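Local coordinates for thiosulfate sulfurtransferase YnjE (Escherichia coli, PDB 2WLR), which catalyses transfer of a sulfur atom from thiosulfate to cyanide, giving thiocyanate and sulfite, as a monomeric periplasmic enzyme built of three rhodanese domains, at residues N32-T37 with D230-D235. Residues are numbered along the deposited sequence; the frame is centred on the assembly and turned at random.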
ATOM      1  N   ASN A  32      -0.535  12.212  -0.855  1.00  6.83           N
ATOM      2  CA  ASN A  32      -0.206  11.493   0.374  1.00  6.61           C
ATOM      3  C   ASN A  32       0.636  12.308   1.353  1.00  7.38           C
ATOM      4  O   ASN A  32       0.667  12.015   2.550  1.00  8.29           O
ATOM      5  CB  ASN A  32       0.519  10.183   0.079  1.00  7.27           C
ATOM      6  CG  ASN A  32      -0.342   9.149  -0.615  1.00  8.45           C
ATOM      7  OD1 ASN A  32      -1.579   9.204  -0.568  1.00  8.40           O
ATOM      8  ND2 ASN A  32       0.312   8.130  -1.153  1.00  9.60           N
ATOM      9  N   GLY A  33       1.388  13.273   0.837  1.00  6.83           N
ATOM     10  CA  GLY A  33       2.246  14.086   1.701  1.00  5.65           C
ATOM     11  C   GLY A  33       3.618  14.421   1.170  1.00  6.15           C
ATOM     12  O   GLY A  33       4.254  15.314   1.716  1.00  7.97           O
ATOM     13  N   TRP A  34       4.106  13.772   0.133  1.00  5.93           N
ATOM     14  CA  TRP A  34       5.416  14.135  -0.404  1.00  6.27           C
ATOM     15  C   TRP A  34       5.346  15.571  -0.910  1.00  7.88           C
ATOM     16  O   TRP A  34       4.496  15.929  -1.696  1.00  8.68           O
ATOM     17  CB  TRP A  34       5.833  13.235  -1.532  1.00  6.80           C
ATOM     18  CG  TRP A  34       6.205  11.883  -1.060  1.00  7.22           C
ATOM     19  CD1 TRP A  34       5.441  10.746  -1.132  1.00  7.12           C
ATOM     20  CD2 TRP A  34       7.425  11.496  -0.413  1.00  8.50           C
ATOM     21  NE1 TRP A  34       6.090   9.721  -0.564  1.00  6.93           N
ATOM     22  CE2 TRP A  34       7.335  10.120  -0.159  1.00  7.80           C
ATOM     23  CE3 TRP A  34       8.599  12.167  -0.061  1.00  8.61           C
ATOM     24  CZ2 TRP A  34       8.351   9.401   0.467  1.00  9.11           C
ATOM     25  CZ3 TRP A  34       9.590  11.470   0.560  1.00  8.40           C
ATOM     26  CH2 TRP A  34       9.495  10.087   0.782  1.00  9.18           C
ATOM     27  N   PRO A  35       6.279  16.425  -0.449  1.00  7.87           N
ATOM     28  CA  PRO A  35       6.284  17.772  -1.022  1.00  9.18           C
ATOM     29  C   PRO A  35       6.771  17.789  -2.481  1.00  8.91           C
ATOM     30  O   PRO A  35       7.599  16.973  -2.877  1.00  9.53           O
ATOM     31  CB  PRO A  35       7.239  18.535  -0.096  1.00  9.16           C
ATOM     32  CG  PRO A  35       7.494  17.672   1.072  1.00 11.72           C
ATOM     33  CD  PRO A  35       7.216  16.266   0.666  1.00  9.02           C
ATOM     34  N   GLN A  36       6.308  18.754  -3.252  1.00  8.56           N
ATOM     35  CA  GLN A  36       6.726  18.886  -4.637  1.00  9.26           C
ATOM     36  C   GLN A  36       8.129  19.494  -4.751  1.00  9.43           C
ATOM     37  O   GLN A  36       8.751  19.376  -5.794  1.00 10.95           O
ATOM     38  CB  GLN A  36       5.700  19.691  -5.429  1.00  9.70           C
ATOM     39  CG  GLN A  36       4.316  18.986  -5.474  1.00 11.06           C
ATOM     40  CD  GLN A  36       3.312  19.695  -6.328  1.00 10.48           C
ATOM     41  OE1 GLN A  36       2.398  20.351  -5.823  1.00 11.79           O
ATOM     42  NE2 GLN A  36       3.442  19.526  -7.646  1.00 11.92           N
ATOM     43  N   THR A  37       8.565  20.184  -3.698  1.00  9.19           N
ATOM     44  CA  THR A  37       9.925  20.765  -3.604  1.00  9.13           C
ATOM     45  C   THR A  37      10.337  20.621  -2.146  1.00  9.10           C
ATOM     46  O   THR A  37       9.501  20.462  -1.262  1.00 10.11           O
ATOM     47  CB  THR A  37       9.929  22.267  -3.917  1.00  9.54           C
ATOM     48  OG1 THR A  37       9.008  22.936  -3.049  1.00 11.80           O
ATOM     49  CG2 THR A  37       9.540  22.520  -5.372  1.00 10.80           C
ATOM     50  N   ASP A 230      13.828   1.064   9.517  1.00 10.76           N
ATOM     51  CA  ASP A 230      13.333   1.912   8.439  1.00 10.74           C
ATOM     52  C   ASP A 230      13.225   1.071   7.166  1.00  9.14           C
ATOM     53  O   ASP A 230      14.205   0.834   6.485  1.00  9.28           O
ATOM     54  CB  ASP A 230      14.252   3.129   8.297  1.00 11.21           C
ATOM     55  CG  ASP A 230      13.791   4.115   7.227  1.00 13.16           C
ATOM     56  OD1 ASP A 230      12.672   3.944   6.694  1.00 12.37           O
ATOM     57  OD2 ASP A 230      14.565   5.068   6.955  1.00 16.10           O
ATOM     58  N   VAL A 231      12.007   0.591   6.899  1.00  8.91           N
ATOM     59  CA  VAL A 231      11.680  -0.206   5.736  1.00  8.91           C
ATOM     60  C   VAL A 231      10.571   0.541   4.979  1.00  8.23           C
ATOM     61  O   VAL A 231       9.547   0.939   5.564  1.00  8.68           O
ATOM     62  CB  VAL A 231      11.207  -1.627   6.080  1.00  7.93           C
ATOM     63  CG1 VAL A 231      10.899  -2.400   4.825  1.00  9.77           C
ATOM     64  CG2 VAL A 231      12.255  -2.384   6.910  1.00 10.78           C
ATOM     65  N   ARG A 232      10.776   0.676   3.687  1.00  7.93           N
ATOM     66  CA  ARG A 232       9.911   1.430   2.795  1.00  8.48           C
ATOM     67  C   ARG A 232       9.624   0.627   1.547  1.00  8.66           C
ATOM     68  O   ARG A 232      10.348  -0.328   1.212  1.00  9.18           O
ATOM     69  CB  ARG A 232      10.565   2.743   2.413  1.00  8.43           C
ATOM     70  CG  ARG A 232      11.043   3.498   3.608  1.00  8.78           C
ATOM     71  CD  ARG A 232      11.455   4.884   3.268  1.00 10.74           C
ATOM     72  NE  ARG A 232      12.205   5.508   4.332  1.00 10.68           N
ATOM     73  CZ  ARG A 232      12.520   6.798   4.350  1.00 13.13           C
ATOM     74  NH1 ARG A 232      12.060   7.619   3.417  1.00 12.79           N
ATOM     75  NH2 ARG A 232      13.295   7.255   5.321  1.00 13.84           N
ATOM     76  N   LEU A 233       8.548   1.007   0.861  1.00  8.55           N
ATOM     77  CA  LEU A 233       8.152   0.381  -0.408  1.00  8.53           C
ATOM     78  C   LEU A 233       8.116   1.432  -1.465  1.00  8.80           C
ATOM     79  O   LEU A 233       7.713   2.559  -1.221  1.00  9.82           O
ATOM     80  CB  LEU A 233       6.732  -0.167  -0.350  1.00 10.30           C
ATOM     81  CG  LEU A 233       6.452  -1.337   0.572  1.00 12.61           C
ATOM     82  CD1 LEU A 233       4.947  -1.708   0.485  1.00 14.39           C
ATOM     83  CD2 LEU A 233       7.349  -2.529   0.242  1.00 16.01           C
ATOM     84  N   LEU A 234       8.457   1.042  -2.678  1.00  8.38           N
ATOM     85  CA  LEU A 234       8.103   1.853  -3.839  1.00  8.41           C
ATOM     86  C   LEU A 234       6.632   1.663  -4.183  1.00  9.33           C
ATOM     87  O   LEU A 234       6.213   0.600  -4.584  1.00  9.13           O
ATOM     88  CB  LEU A 234       8.967   1.502  -5.053  1.00  9.28           C
ATOM     89  CG  LEU A 234       8.664   2.197  -6.378  1.00  8.94           C
ATOM     90  CD1 LEU A 234       8.759   3.734  -6.253  1.00 10.97           C
ATOM     91  CD2 LEU A 234       9.599   1.715  -7.480  1.00 10.84           C
ATOM     92  N   ASP A 235       5.868   2.735  -4.053  1.00  9.34           N
ATOM     93  CA  ASP A 235       4.409   2.706  -4.228  1.00  9.37           C
ATOM     94  C   ASP A 235       4.135   2.345  -5.683  1.00  9.16           C
ATOM     95  O   ASP A 235       4.652   3.008  -6.581  1.00 10.24           O
ATOM     96  CB  ASP A 235       3.879   4.098  -3.888  1.00  9.99           C
ATOM     97  CG  ASP A 235       2.369   4.163  -3.721  1.00  9.31           C
ATOM     98  OD1 ASP A 235       1.700   3.122  -3.661  1.00 11.51           O
ATOM     99  OD2 ASP A 235       1.899   5.318  -3.677  1.00 10.91           O
TER
HETATM  100  O   HOH W   1      -0.546   6.283  -3.300  1.00  8.01           O
HETATM  101  O   HOH W   2       3.346   7.760  -2.199  1.00 17.92           O
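Asn32 and Asp235 face each other with amide ND2 and carboxylate OD2 4.1 Å apart, too far for a direct hydrogen bond, and two waters fill the gap. Each water accepts from Asn32 ND2 and lies close enough to Asp235 OD2 to donate to it. An amide suits this place because its two N-H groups can serve two waters; a carboxylate oxygen can accept from both, if each turns a proton to it. Asp235 directs OD2 to the waters, chi1 -167° setting CG opposite the backbone N, while OD1 accepts from Met340 N of the third rhodanese repeat. Gly33 ends helix 28-32 in a Schellman motif; at its positive phi (139°) a CB would jam against the carbonyl O of Asn32, so glycine fits. The contact joins this helix end and the following turn, in the first rhodanese repeat, to strand 231-234 of the second repeat's parallel sheet and the residue after it. Trp34 reaches across with its indole rim: CH2 lies 4.4 Å from Arg232 NH1, edge against edge. Indole suits the place, offering a broad ring to Phe122 and Tyr127, which pack edge-to-face with it, and NE1 to Leu125 O. Arg232 has N-H groups enough for two partners: NE (2.9 Å to OD1) and NH2 (3.0 Å to OD2) grip Asp230 in a side-on salt bridge near the guanidinium plane, and NH1 bonds Ala142 O.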